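Local coordinates for protein succinate-acetate/proton symporter SatP (Escherichia coli K-12, PDB 5ZUG) that forms a hexameric membrane channel for acetate and probably also carries succinate together with protons, at residues G15-G20 and L169-V174; I50-A55 and T69-Y74; G75-T80 and V103-W108. All coordinates share one frame; numbering follows the deposited sequence.

Contact 1 of 3, residues G15-G20 and L169-V174; sequences GLMGFG and LAMGEV. With BNG (nonyl beta-D-glucopyranoside), chain G.
Leu16 lays its CB against the methyl of Ala170, 3.6 Å from CB to CB, where helix 12-31 and helix 149-179, the first and last of the six-helix bundle, run antiparallel. The axes of these short segments stay 9.2 Å apart at -161°, and Ala170 suits the nearest point because a single methyl lets Leu16 come down on it. With CG anti to its carbonyl carbon, Leu16 spreads its two methyls: its side chain crosses that of Leu169 obliquely, CD1 lying 3.7 Å from Leu169 CD2, while its own CD2 reaches C6' of the nonyl glucoside chain. Beside this pair, Met17, bent at chi2 and chi3, curls its SD to 3.7 Å from CE of Met171; the two flexible thioether chains cross at about a right angle, and Phe111 and Met115 of a second subunit pack on them. Phe19 and Glu173 turn instead to the bound detergent, which has a sugar head and an apolar nonyl tail. Glu173 takes the sugar: its OE1 accepts a hydrogen bond from the hydroxyl O2. At the other end of the detergent, the terminal carbon C9' sits 3.6 Å above the plane of the Phe19 ring, over its centre.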
loop_
_atom_site.group_PDB
_atom_site.type_symbol
_atom_site.label_atom_id
_atom_site.label_comp_id
_atom_site.label_asym_id
_atom_site.label_seq_id
_atom_site.Cartn_x
_atom_site.Cartn_y
_atom_site.Cartn_z
ATOM N N GLY A 15 -16.102 3.826 -10.967
ATOM C CA GLY A 15 -15.117 4.304 -11.927
ATOM C C GLY A 15 -15.659 5.396 -12.823
ATOM O O GLY A 15 -14.956 6.361 -13.146
ATOM N N LEU A 16 -16.908 5.249 -13.254
ATOM C CA LEU A 16 -17.563 6.266 -14.068
ATOM C C LEU A 16 -17.759 7.562 -13.299
ATOM O O LEU A 16 -17.656 8.644 -13.882
ATOM C CB LEU A 16 -18.896 5.738 -14.586
ATOM C CG LEU A 16 -18.825 4.769 -15.776
ATOM C CD1 LEU A 16 -20.111 3.950 -15.963
ATOM C CD2 LEU A 16 -18.503 5.581 -17.030
ATOM N N MET A 17 -18.121 7.482 -12.015
ATOM C CA MET A 17 -18.243 8.696 -11.220
ATOM C C MET A 17 -16.910 9.418 -11.112
ATOM O O MET A 17 -16.821 10.636 -11.310
ATOM C CB MET A 17 -18.754 8.382 -9.819
ATOM C CG MET A 17 -20.214 8.120 -9.715
ATOM S SD MET A 17 -21.242 9.359 -10.528
ATOM C CE MET A 17 -20.635 10.930 -9.907
ATOM N N GLY A 18 -15.868 8.678 -10.729
ATOM C CA GLY A 18 -14.550 9.270 -10.586
ATOM C C GLY A 18 -14.089 9.920 -11.867
ATOM O O GLY A 18 -13.666 11.077 -11.875
ATOM N N PHE A 19 -14.131 9.168 -12.964
ATOM C CA PHE A 19 -13.778 9.728 -14.260
ATOM C C PHE A 19 -14.627 10.946 -14.592
ATOM O O PHE A 19 -14.102 12.022 -14.886
ATOM C CB PHE A 19 -13.940 8.672 -15.345
ATOM C CG PHE A 19 -13.926 9.240 -16.726
ATOM C CD1 PHE A 19 -12.739 9.410 -17.392
ATOM C CD2 PHE A 19 -15.104 9.628 -17.351
ATOM C CE1 PHE A 19 -12.726 9.935 -18.658
ATOM C CE2 PHE A 19 -15.090 10.172 -18.614
ATOM C CZ PHE A 19 -13.907 10.308 -19.274
ATOM N N GLY A 20 -15.948 10.798 -14.559
ATOM C CA GLY A 20 -16.800 11.841 -15.106
ATOM C C GLY A 20 -16.699 13.147 -14.341
ATOM O O GLY A 20 -16.530 14.219 -14.930
ATOM N N LEU A 169 -24.687 7.784 -16.836
ATOM C CA LEU A 169 -24.566 6.348 -17.045
ATOM C C LEU A 169 -24.350 5.620 -15.716
ATOM O O LEU A 169 -25.004 4.616 -15.429
ATOM C CB LEU A 169 -23.399 6.059 -17.985
ATOM C CG LEU A 169 -23.265 4.557 -18.235
ATOM C CD1 LEU A 169 -24.609 4.084 -18.796
ATOM C CD2 LEU A 169 -22.058 4.128 -19.095
ATOM N N ALA A 170 -23.431 6.126 -14.894
ATOM C CA ALA A 170 -23.177 5.532 -13.590
ATOM C C ALA A 170 -24.428 5.529 -12.737
ATOM O O ALA A 170 -24.734 4.531 -12.078
ATOM C CB ALA A 170 -22.055 6.285 -12.878
ATOM N N MET A 171 -25.132 6.660 -12.674
ATOM C CA MET A 171 -26.335 6.689 -11.846
ATOM C C MET A 171 -27.477 5.872 -12.451
ATOM O O MET A 171 -28.293 5.326 -11.706
ATOM C CB MET A 171 -26.735 8.127 -11.534
ATOM C CG MET A 171 -25.727 8.803 -10.595
ATOM S SD MET A 171 -25.313 7.889 -9.058
ATOM C CE MET A 171 -23.837 6.959 -9.492
ATOM N N GLY A 172 -27.525 5.723 -13.777
ATOM C CA GLY A 172 -28.441 4.762 -14.361
ATOM C C GLY A 172 -28.148 3.356 -13.849
ATOM O O GLY A 172 -29.017 2.719 -13.270
ATOM N N GLU A 173 -26.924 2.869 -14.045
ATOM C CA GLU A 173 -26.535 1.548 -13.565
ATOM C C GLU A 173 -26.878 1.353 -12.087
ATOM O O GLU A 173 -27.442 0.326 -11.692
ATOM C CB GLU A 173 -25.040 1.332 -13.809
ATOM C CG GLU A 173 -24.683 1.331 -15.299
ATOM C CD GLU A 173 -24.233 -0.024 -15.836
ATOM O OE1 GLU A 173 -23.008 -0.175 -16.074
ATOM O OE2 GLU A 173 -25.079 -0.937 -16.014
ATOM N N VAL A 174 -26.496 2.296 -11.238
ATOM C CA VAL A 174 -26.768 2.085 -9.820
ATOM C C VAL A 174 -28.274 2.105 -9.570
ATOM O O VAL A 174 -28.800 1.223 -8.893
ATOM C CB VAL A 174 -25.978 3.094 -8.936
ATOM C CG1 VAL A 174 -26.265 4.439 -9.350
ATOM C CG2 VAL A 174 -26.313 2.964 -7.476
HETATM C C1 BNG G . -19.686 -2.678 -18.058
HETATM C C2 BNG G . -21.163 -2.584 -17.722
HETATM C C3 BNG G . -21.606 -3.946 -17.474
HETATM C C4 BNG G . -21.723 -4.569 -18.810
HETATM C C5 BNG G . -20.342 -4.684 -19.471
HETATM C C6 BNG G . -20.293 -4.073 -20.814
HETATM C "C1'" BNG G . -17.924 -1.555 -18.875
HETATM C "C2'" BNG G . -17.626 -0.201 -18.235
HETATM C "C3'" BNG G . -16.340 0.358 -18.824
HETATM C "C4'" BNG G . -16.489 1.895 -18.922
HETATM C "C5'" BNG G . -15.126 2.536 -18.661
HETATM C "C6'" BNG G . -15.408 4.032 -18.828
HETATM C "C7'" BNG G . -14.362 4.830 -18.059
HETATM C "C8'" BNG G . -13.695 5.742 -19.092
HETATM C "C9'" BNG G . -14.753 6.666 -19.684
HETATM O O1 BNG G . -19.313 -1.660 -18.831
HETATM O O2 BNG G . -21.441 -1.823 -16.562
HETATM O O3 BNG G . -22.864 -3.993 -16.779
HETATM O O4 BNG G . -22.344 -5.833 -18.619
HETATM O O5 BNG G . -19.288 -3.882 -18.851
HETATM O O6 BNG G . -19.165 -3.280 -20.641
#

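Contact 2 of 3, residues I50-A55 and T69-Y74; sequences IAQIFA and TAFTSY. With BNG (nonyl beta-D-glucopyranoside), chain G.
Gln52 is the first residue of 50-55 to meet 69-74, in an antiparallel helix pair of the six-helix bundle where helix 38-58 turns back into helix 65-86. The segment axes approach to 7.0 Å, crossing at -158°, and the backbones nearly touch: the CA atoms of Ile53 and Thr72 are 4.5 Å apart. So close a pair leaves little room for side chains directly between the helices, and those that meet do so along the flanks. Gln52 sends out an extended chain, CG anti to the backbone N, whose amide end slides along CB of Tyr74 and meets the Phe71 ring at its edge, with amide and ring planes 75° apart. A long, slim side chain suits this place, since its methylene CG can pass close to the carbonyl oxygen of Phe71. Next, Ile53 rests CG1 against the carbonyl oxygen of Thr72 at 3.9 Å; the hydroxyl of Thr72 is hydrogen-bonded back to the carbonyl of Leu68 in its own helix. Phe54 points away and packs on Ile53 of a second subunit. Ala55 ends the walk with a CH-pi contact, its CB 4.3 Å from the centroid of the Phe71 ring and over its face; its single methyl fits against the ring. The nonyl chain of the detergent takes the opposite face, C5' lying 3.6 Å above the plane, so the ring is sandwiched between protein and lipid-like chain. Tyr74 borders the same tail, while its hydroxyl is hydrogen-bonded to Thr112 and Phe130 packs against its side chain. CD2 of Tyr74 lies 3.3 Å from the tail atom C8', the carbon before the terminal C9'.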
loop_
_atom_site.group_PDB
_atom_site.type_symbol
_atom_site.label_atom_id
_atom_site.label_comp_id
_atom_site.label_asym_id
_atom_site.label_seq_id
_atom_site.Cartn_x
_atom_site.Cartn_y
_atom_site.Cartn_z
ATOM N N ILE A 50 -7.205 7.279 -8.271
ATOM C CA ILE A 50 -7.206 6.127 -7.363
ATOM C C ILE A 50 -8.529 5.356 -7.428
ATOM O O ILE A 50 -8.541 4.144 -7.678
ATOM C CB ILE A 50 -6.888 6.565 -5.920
ATOM C CG1 ILE A 50 -5.471 7.178 -5.814
ATOM C CG2 ILE A 50 -7.180 5.433 -4.926
ATOM C CD1 ILE A 50 -4.377 6.209 -6.065
ATOM N N ALA A 51 -9.656 6.025 -7.177
ATOM C CA ALA A 51 -10.923 5.304 -7.127
ATOM C C ALA A 51 -11.215 4.587 -8.446
ATOM O O ALA A 51 -11.767 3.488 -8.452
ATOM C CB ALA A 51 -12.057 6.260 -6.764
ATOM N N GLN A 52 -10.839 5.189 -9.574
ATOM C CA GLN A 52 -11.070 4.543 -10.861
ATOM C C GLN A 52 -10.152 3.348 -11.064
ATOM O O GLN A 52 -10.496 2.421 -11.797
ATOM C CB GLN A 52 -10.902 5.545 -11.996
ATOM C CG GLN A 52 -11.530 5.060 -13.260
ATOM C CD GLN A 52 -11.486 6.031 -14.391
ATOM O OE1 GLN A 52 -11.225 7.200 -14.206
ATOM N NE2 GLN A 52 -11.780 5.556 -15.578
ATOM N N ILE A 53 -8.948 3.400 -10.512
ATOM C CA ILE A 53 -8.065 2.249 -10.533
ATOM C C ILE A 53 -8.650 1.134 -9.683
ATOM O O ILE A 53 -8.520 -0.045 -10.015
ATOM C CB ILE A 53 -6.645 2.674 -10.099
ATOM C CG1 ILE A 53 -5.992 3.513 -11.215
ATOM C CG2 ILE A 53 -5.785 1.470 -9.728
ATOM C CD1 ILE A 53 -4.789 4.226 -10.798
ATOM N N PHE A 54 -9.287 1.479 -8.563
ATOM C CA PHE A 54 -10.045 0.477 -7.807
ATOM C C PHE A 54 -11.115 -0.188 -8.674
ATOM O O PHE A 54 -11.162 -1.415 -8.786
ATOM C CB PHE A 54 -10.671 1.088 -6.547
ATOM C CG PHE A 54 -9.678 1.386 -5.465
ATOM C CD1 PHE A 54 -8.419 0.846 -5.493
ATOM C CD2 PHE A 54 -10.017 2.181 -4.407
ATOM C CE1 PHE A 54 -7.515 1.119 -4.498
ATOM C CE2 PHE A 54 -9.115 2.439 -3.408
ATOM C CZ PHE A 54 -7.868 1.896 -3.454
ATOM N N ALA A 55 -11.987 0.618 -9.281
ATOM C CA ALA A 55 -13.022 0.114 -10.173
ATOM C C ALA A 55 -12.436 -0.805 -11.230
ATOM O O ALA A 55 -13.022 -1.843 -11.562
ATOM C CB ALA A 55 -13.762 1.276 -10.829
ATOM N N THR A 69 -9.495 -3.191 -18.425
ATOM C CA THR A 69 -8.560 -2.436 -19.245
ATOM C C THR A 69 -8.881 -0.937 -19.249
ATOM O O THR A 69 -7.963 -0.112 -19.205
ATOM C CB THR A 69 -8.499 -3.062 -20.641
ATOM O OG1 THR A 69 -8.082 -4.440 -20.489
ATOM C CG2 THR A 69 -7.499 -2.310 -21.541
ATOM N N ALA A 70 -10.167 -0.561 -19.317
ATOM C CA ALA A 70 -10.560 0.851 -19.364
ATOM C C ALA A 70 -10.352 1.603 -18.043
ATOM O O ALA A 70 -9.553 2.538 -17.974
ATOM C CB ALA A 70 -12.019 0.987 -19.810
ATOM N N PHE A 71 -11.100 1.232 -17.002
ATOM C CA PHE A 71 -11.050 1.949 -15.729
ATOM C C PHE A 71 -9.628 2.056 -15.201
ATOM O O PHE A 71 -9.236 3.085 -14.647
ATOM C CB PHE A 71 -11.903 1.233 -14.685
ATOM C CG PHE A 71 -13.383 1.417 -14.849
ATOM C CD1 PHE A 71 -13.946 2.677 -14.982
ATOM C CD2 PHE A 71 -14.219 0.305 -14.854
ATOM C CE1 PHE A 71 -15.327 2.813 -15.124
ATOM C CE2 PHE A 71 -15.572 0.443 -14.988
ATOM C CZ PHE A 71 -16.131 1.695 -15.130
ATOM N N THR A 72 -8.861 0.972 -15.304
ATOM C CA THR A 72 -7.500 0.962 -14.777
ATOM C C THR A 72 -6.578 1.889 -15.569
ATOM O O THR A 72 -5.676 2.515 -14.984
ATOM C CB THR A 72 -6.949 -0.456 -14.768
ATOM O OG1 THR A 72 -7.949 -1.346 -14.281
ATOM C CG2 THR A 72 -5.752 -0.548 -13.840
ATOM N N SER A 73 -6.745 1.957 -16.905
ATOM C CA SER A 73 -5.904 2.843 -17.713
ATOM C C SER A 73 -6.227 4.316 -17.481
ATOM O O SER A 73 -5.317 5.135 -17.362
ATOM C CB SER A 73 -6.042 2.508 -19.190
ATOM O OG SER A 73 -5.485 1.246 -19.431
ATOM N N TYR A 74 -7.506 4.674 -17.394
ATOM C CA TYR A 74 -7.874 6.074 -17.241
ATOM C C TYR A 74 -7.626 6.591 -15.837
ATOM O O TYR A 74 -7.423 7.798 -15.667
ATOM C CB TYR A 74 -9.327 6.295 -17.612
ATOM C CG TYR A 74 -9.582 6.154 -19.077
ATOM C CD1 TYR A 74 -8.863 6.917 -20.023
ATOM C CD2 TYR A 74 -10.515 5.221 -19.529
ATOM C CE1 TYR A 74 -9.116 6.776 -21.379
ATOM C CE2 TYR A 74 -10.771 5.059 -20.864
ATOM C CZ TYR A 74 -10.079 5.825 -21.790
ATOM O OH TYR A 74 -10.389 5.589 -23.111
HETATM C C1 BNG G . -19.686 -2.678 -18.058
HETATM C C2 BNG G . -21.163 -2.584 -17.722
HETATM C C3 BNG G . -21.606 -3.946 -17.474
HETATM C C4 BNG G . -21.723 -4.569 -18.810
HETATM C C5 BNG G . -20.342 -4.684 -19.471
HETATM C C6 BNG G . -20.293 -4.073 -20.814
HETATM C "C1'" BNG G . -17.924 -1.555 -18.875
HETATM C "C2'" BNG G . -17.626 -0.201 -18.235
HETATM C "C3'" BNG G . -16.340 0.358 -18.824
HETATM C "C4'" BNG G . -16.489 1.895 -18.922
HETATM C "C5'" BNG G . -15.126 2.536 -18.661
HETATM C "C6'" BNG G . -15.408 4.032 -18.828
HETATM C "C7'" BNG G . -14.362 4.830 -18.059
HETATM C "C8'" BNG G . -13.695 5.742 -19.092
HETATM C "C9'" BNG G . -14.753 6.666 -19.684
HETATM O O1 BNG G . -19.313 -1.660 -18.831
HETATM O O2 BNG G . -21.441 -1.823 -16.562
HETATM O O3 BNG G . -22.864 -3.993 -16.779
HETATM O O4 BNG G . -22.344 -5.833 -18.619
HETATM O O5 BNG G . -19.288 -3.882 -18.851
HETATM O O6 BNG G . -19.165 -3.280 -20.641
#

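Contact 3 of 3, residues G75-T80 and V103-W108; sequences GSFWLT and VYLGLW
Phe77 stands at the centre of an aromatic cluster, thrown toward helix 98-117 by a first torsion that puts CG anti to its backbone N. Its edge meets the face of Trp108 in a T-shaped pair, the Phe77 ring and the five-membered ring of Trp108 having centroids 4.7 Å apart and planes at 68°. Phe77 CB adds a CH-pi contact, 3.6 Å from the centroid of the Trp108 six-membered ring, so the broad indole backs both ring and stem. Tyr104 lies nearly parallel to Phe77, at 25°, but slid so far that the rings barely overlap; this carries its hydroxyl past Phe77 to Thr80. There Tyr104 OH donates to Thr80 OG1 at 2.8 Å, and OG1 in turn donates to the carbonyl of Phe77, a relay that satisfies a buried threonine hydroxyl. An alanine in place of Trp108 would remove the face under Phe77 and would probably loosen the seating of its ring. Leu105 CD2 touches the Phe77 edge at CE1, 3.7 Å away. The helix segments, antiparallel at 174° with axes 12.4 Å apart, are thus bridged by side chains; Phe137 of helix 124-146 meets Phe77 edge-to-face, and Tyr47 of a third subunit meets Trp108.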
loop_
_atom_site.group_PDB
_atom_site.type_symbol
_atom_site.label_atom_id
_atom_site.label_comp_id
_atom_site.label_asym_id
_atom_site.label_seq_id
_atom_site.Cartn_x
_atom_site.Cartn_y
_atom_site.Cartn_z
ATOM N N GLY A 75 -7.740 5.735 -14.820
ATOM C CA GLY A 75 -7.266 6.114 -13.500
ATOM C C GLY A 75 -5.783 6.410 -13.510
ATOM O O GLY A 75 -5.325 7.362 -12.883
ATOM N N SER A 76 -5.015 5.602 -14.236
ATOM C CA SER A 76 -3.594 5.880 -14.428
ATOM C C SER A 76 -3.354 7.156 -15.228
ATOM O O SER A 76 -2.410 7.893 -14.929
ATOM C CB SER A 76 -2.897 4.696 -15.104
ATOM O OG SER A 76 -2.905 3.557 -14.268
ATOM N N PHE A 77 -4.171 7.427 -16.257
ATOM C CA PHE A 77 -4.016 8.674 -17.002
ATOM C C PHE A 77 -4.136 9.874 -16.077
ATOM O O PHE A 77 -3.308 10.788 -16.115
ATOM C CB PHE A 77 -5.061 8.803 -18.098
ATOM C CG PHE A 77 -5.271 10.232 -18.547
ATOM C CD1 PHE A 77 -4.403 10.819 -19.466
ATOM C CD2 PHE A 77 -6.325 10.997 -18.046
ATOM C CE1 PHE A 77 -4.579 12.146 -19.889
ATOM C CE2 PHE A 77 -6.501 12.314 -18.458
ATOM C CZ PHE A 77 -5.616 12.890 -19.390
ATOM N N TRP A 78 -5.187 9.895 -15.255
ATOM C CA TRP A 78 -5.375 10.992 -14.321
ATOM C C TRP A 78 -4.202 11.132 -13.362
ATOM O O TRP A 78 -3.853 12.258 -12.976
ATOM C CB TRP A 78 -6.681 10.819 -13.569
ATOM C CG TRP A 78 -7.852 11.252 -14.369
ATOM C CD1 TRP A 78 -8.824 10.463 -14.882
ATOM C CD2 TRP A 78 -8.139 12.587 -14.820
ATOM N NE1 TRP A 78 -9.734 11.221 -15.581
ATOM C CE2 TRP A 78 -9.339 12.526 -15.562
ATOM C CE3 TRP A 78 -7.513 13.843 -14.635
ATOM C CZ2 TRP A 78 -9.935 13.661 -16.125
ATOM C CZ3 TRP A 78 -8.104 14.971 -15.194
ATOM C CH2 TRP A 78 -9.305 14.874 -15.926
ATOM N N LEU A 79 -3.600 10.013 -12.944
ATOM C CA LEU A 79 -2.403 10.086 -12.116
ATOM C C LEU A 79 -1.223 10.657 -12.897
ATOM O O LEU A 79 -0.471 11.491 -12.369
ATOM C CB LEU A 79 -2.045 8.712 -11.557
ATOM C CG LEU A 79 -2.958 8.220 -10.449
ATOM C CD1 LEU A 79 -2.453 6.928 -9.868
ATOM C CD2 LEU A 79 -3.041 9.287 -9.399
ATOM N N THR A 80 -1.047 10.240 -14.157
ATOM C CA THR A 80 0.048 10.813 -14.927
ATOM C C THR A 80 -0.193 12.299 -15.154
ATOM O O THR A 80 0.757 13.094 -15.126
ATOM C CB THR A 80 0.276 10.091 -16.270
ATOM O OG1 THR A 80 -0.890 10.159 -17.097
ATOM C CG2 THR A 80 0.713 8.648 -16.063
ATOM N N VAL A 103 0.881 15.138 -28.082
ATOM C CA VAL A 103 1.123 13.782 -28.566
ATOM C C VAL A 103 0.725 12.769 -27.494
ATOM O O VAL A 103 0.192 11.689 -27.785
ATOM C CB VAL A 103 2.596 13.636 -28.995
ATOM C CG1 VAL A 103 2.878 12.220 -29.447
ATOM C CG2 VAL A 103 2.937 14.651 -30.086
ATOM N N TYR A 104 0.994 13.111 -26.235
ATOM C CA TYR A 104 0.578 12.306 -25.095
ATOM C C TYR A 104 -0.941 12.170 -25.043
ATOM O O TYR A 104 -1.467 11.050 -24.994
ATOM C CB TYR A 104 1.163 12.948 -23.838
ATOM C CG TYR A 104 0.467 12.748 -22.521
ATOM C CD1 TYR A 104 -0.488 13.656 -22.086
ATOM C CD2 TYR A 104 0.801 11.702 -21.677
ATOM C CE1 TYR A 104 -1.105 13.518 -20.861
ATOM C CE2 TYR A 104 0.186 11.560 -20.451
ATOM C CZ TYR A 104 -0.761 12.474 -20.044
ATOM O OH TYR A 104 -1.368 12.348 -18.816
ATOM N N LEU A 105 -1.664 13.300 -25.046
ATOM C CA LEU A 105 -3.125 13.236 -25.143
ATOM C C LEU A 105 -3.585 12.606 -26.462
ATOM O O LEU A 105 -4.689 12.051 -26.536
ATOM C CB LEU A 105 -3.758 14.618 -24.982
ATOM C CG LEU A 105 -3.589 15.291 -23.628
ATOM C CD1 LEU A 105 -3.820 16.795 -23.756
ATOM C CD2 LEU A 105 -4.513 14.661 -22.622
ATOM N N GLY A 106 -2.766 12.689 -27.513
ATOM C CA GLY A 106 -3.135 12.051 -28.767
ATOM C C GLY A 106 -3.091 10.538 -28.677
ATOM O O GLY A 106 -3.994 9.860 -29.176
ATOM N N LEU A 107 -2.055 9.986 -28.031
ATOM C CA LEU A 107 -2.019 8.549 -27.752
ATOM C C LEU A 107 -3.211 8.093 -26.909
ATOM O O LEU A 107 -3.794 7.039 -27.179
ATOM C CB LEU A 107 -0.709 8.167 -27.053
ATOM C CG LEU A 107 0.507 7.701 -27.847
ATOM C CD1 LEU A 107 1.736 7.674 -26.989
ATOM C CD2 LEU A 107 0.234 6.287 -28.325
ATOM N N TRP A 108 -3.573 8.848 -25.860
ATOM C CA TRP A 108 -4.754 8.466 -25.087
ATOM C C TRP A 108 -6.005 8.538 -25.961
ATOM O O TRP A 108 -6.966 7.784 -25.754
ATOM C CB TRP A 108 -4.890 9.341 -23.826
ATOM C CG TRP A 108 -3.878 8.985 -22.723
ATOM C CD1 TRP A 108 -2.724 9.654 -22.423
ATOM C CD2 TRP A 108 -3.936 7.875 -21.816
ATOM N NE1 TRP A 108 -2.069 9.038 -21.388
ATOM C CE2 TRP A 108 -2.784 7.940 -21.000
ATOM C CE3 TRP A 108 -4.850 6.832 -21.609
ATOM C CZ2 TRP A 108 -2.522 7.000 -19.986
ATOM C CZ3 TRP A 108 -4.589 5.902 -20.606
ATOM C CH2 TRP A 108 -3.435 5.992 -19.809
#

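The three contacts are all antiparallel helix pairs of one bundle. Contact 1 joins its first and last helices, 12-31 and 149-179, and so closes a loop within which the other two are nested; contact 2 closes before contact 3 opens, and both use helix 65-86. Contact 2 lies between the others, its centre 12 Å from each, whereas the centres of contacts 1 and 3 are 20 Å apart, on opposite sides of the chain's centre. Contacts 1 and 2 share the detergent, which touches both, and Phe19 bridges them by packing on Gln52. Neighbouring subunits reach all three, consistent with a hexamer in which the bundle is both pocket wall and interface.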